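Local atomic coordinates of esterase A (Caulobacter crescentus, PDB entry 5GKV), a protein that probably hydrolyses ester substrates as a serine hydrolase of the beta-lactamase and penicillin-binding protein superfamily. Residues A254-R258 / V259-S263. Numbering follows the deposited sequence.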
loop_
_atom_site.group_PDB
_atom_site.type_symbol
_atom_site.label_atom_id
_atom_site.label_comp_id
_atom_site.label_asym_id
_atom_site.label_seq_id
_atom_site.Cartn_x
_atom_site.Cartn_y
_atom_site.Cartn_z
ATOM N N ALA A 254 17.176 -4.214 10.365
ATOM C CA ALA A 254 16.551 -3.686 11.576
ATOM C C ALA A 254 16.246 -2.193 11.453
ATOM O O ALA A 254 15.161 -1.741 11.848
ATOM C CB ALA A 254 17.447 -3.957 12.789
ATOM N N GLU A 255 17.183 -1.401 10.923
ATOM C CA GLU A 255 16.883 0.021 10.777
ATOM C C GLU A 255 15.802 0.249 9.720
ATOM O O GLU A 255 14.939 1.118 9.890
ATOM C CB GLU A 255 18.143 0.830 10.455
ATOM C CG GLU A 255 18.055 2.285 10.978
ATOM C CD GLU A 255 19.066 3.229 10.339
ATOM O OE1 GLU A 255 18.872 4.468 10.423
ATOM O OE2 GLU A 255 20.057 2.734 9.761
ATOM N N TRP A 256 15.813 -0.537 8.636
ATOM C CA TRP A 256 14.766 -0.399 7.629
ATOM C C TRP A 256 13.393 -0.695 8.218
ATOM O O TRP A 256 12.404 -0.057 7.835
ATOM C CB TRP A 256 15.048 -1.315 6.433
ATOM C CG TRP A 256 14.064 -1.151 5.309
ATOM C CD1 TRP A 256 14.128 -0.247 4.281
ATOM C CD2 TRP A 256 12.867 -1.911 5.103
ATOM N NE1 TRP A 256 13.042 -0.402 3.449
ATOM C CE2 TRP A 256 12.255 -1.418 3.929
ATOM C CE3 TRP A 256 12.253 -2.966 5.797
ATOM C CZ2 TRP A 256 11.060 -1.944 3.430
ATOM C CZ3 TRP A 256 11.070 -3.478 5.308
ATOM C CH2 TRP A 256 10.486 -2.969 4.135
ATOM N N ARG A 257 13.316 -1.631 9.169
ATOM C CA ARG A 257 12.060 -1.871 9.872
ATOM C C ARG A 257 11.711 -0.730 10.819
ATOM O O ARG A 257 10.543 -0.337 10.915
ATOM C CB ARG A 257 12.141 -3.186 10.638
ATOM C CG ARG A 257 12.303 -4.382 9.715
ATOM C CD ARG A 257 12.483 -5.668 10.488
ATOM N NE ARG A 257 12.816 -6.755 9.571
ATOM C CZ ARG A 257 13.242 -7.957 9.948
ATOM N NH1 ARG A 257 13.397 -8.243 11.235
ATOM N NH2 ARG A 257 13.517 -8.877 9.034
ATOM N N ARG A 258 12.714 -0.189 11.524
ATOM C CA ARG A 258 12.463 0.754 12.614
ATOM C C ARG A 258 11.940 2.096 12.109
ATOM O O ARG A 258 11.067 2.706 12.743
ATOM C CB ARG A 258 13.744 0.980 13.434
ATOM C CG ARG A 258 14.095 -0.110 14.450
ATOM C CD ARG A 258 15.248 0.339 15.383
ATOM N NE ARG A 258 16.559 0.288 14.727
ATOM C CZ ARG A 258 17.358 -0.777 14.717
ATOM N NH1 ARG A 258 16.993 -1.891 15.338
ATOM N NH2 ARG A 258 18.528 -0.734 14.083
ATOM N N VAL A 259 12.488 2.596 10.998
ATOM C CA VAL A 259 12.128 3.928 10.512
ATOM C C VAL A 259 10.740 3.880 9.884
ATOM O O VAL A 259 10.113 2.818 9.808
ATOM C CB VAL A 259 13.170 4.467 9.511
ATOM C CG1 VAL A 259 14.514 4.669 10.202
ATOM C CG2 VAL A 259 13.311 3.523 8.299
ATOM N N GLU A 260 10.247 5.028 9.431
ATOM C CA GLU A 260 8.952 5.111 8.770
ATOM C C GLU A 260 9.181 5.397 7.295
ATOM O O GLU A 260 9.749 6.435 6.947
ATOM C CB GLU A 260 8.087 6.208 9.382
ATOM C CG GLU A 260 7.787 6.013 10.845
ATOM C CD GLU A 260 6.705 6.971 11.312
ATOM O OE1 GLU A 260 6.035 7.583 10.432
ATOM O OE2 GLU A 260 6.535 7.105 12.543
ATOM N N ILE A 261 8.750 4.478 6.439
ATOM C CA ILE A 261 8.743 4.710 4.999
ATOM C C ILE A 261 7.319 4.415 4.535
ATOM O O ILE A 261 7.013 3.276 4.145
ATOM C CB ILE A 261 9.803 3.850 4.288
ATOM C CG1 ILE A 261 11.187 4.099 4.910
ATOM C CG2 ILE A 261 9.813 4.158 2.775
ATOM C CD1 ILE A 261 12.322 3.260 4.328
ATOM N N PRO A 262 6.405 5.389 4.605
ATOM C CA PRO A 262 4.984 5.100 4.330
ATOM C C PRO A 262 4.690 4.681 2.890
ATOM O O PRO A 262 3.537 4.355 2.576
ATOM C CB PRO A 262 4.289 6.431 4.685
ATOM C CG PRO A 262 5.226 7.099 5.666
ATOM C CD PRO A 262 6.599 6.750 5.133
ATOM N N SER A 263 5.677 4.677 1.999
ATOM C CA SER A 263 5.485 4.097 0.681
ATOM C C SER A 263 5.851 2.618 0.615
ATOM O O SER A 263 5.557 1.983 -0.403
ATOM C CB SER A 263 6.314 4.862 -0.358
ATOM O OG SER A 263 7.642 5.066 0.106
#
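Trp256 meets Ile261 through the pyrrole side of its indole: CD1 of the isoleucine lies 3.8 Å from NE1 and 3.9 Å from CD1 of the tryptophan, reaching the ring obliquely while the two side chains cross at about a right angle. The indole gets there because CG of Trp256 stands anti to the backbone N (chi1 -176°), which swings a ring rooted on the far side of the helix back along the departing chain. Isoleucine suits the place: its extended CG1-CD1 arm brings a terminal methyl to the pyrrole ring and buries apolar surface.

Val259, between the two in sequence, begins the turn away from the helix. Its N-H closes the last helical i to i+4 bond, to Glu255 O at 3.1 Å and nearly straight (162°), one residue on from the bond of Arg258 N to Ala254 O. Helix 253-258 then ends, the chain continuing as loop toward strand 266-268 within the beta-lactamase-type fold. A branched side chain fits this exit: its methyl CG2 settles over the carbonyl oxygens of the final turn, 3.3 Å from Glu255 O and 3.7 Å from Trp256 O, while CG1 only loosely approaches Glu255 CG, at 4.3 Å. Asn265 clasps the bend, its ND2 bonding to Trp256 O and Val259 O and its OD1 to Ile261 N.

Arg258 is long enough to fold back, bent at chi3 (-76°), laying its guanidinium over backbone Ala254 C while NH1 forms a salt bridge with Asp212. Glu260 uses both carboxylate oxygens, accepting bonds from Thr189 OG1 through OE2 and Gly191 N through OE1.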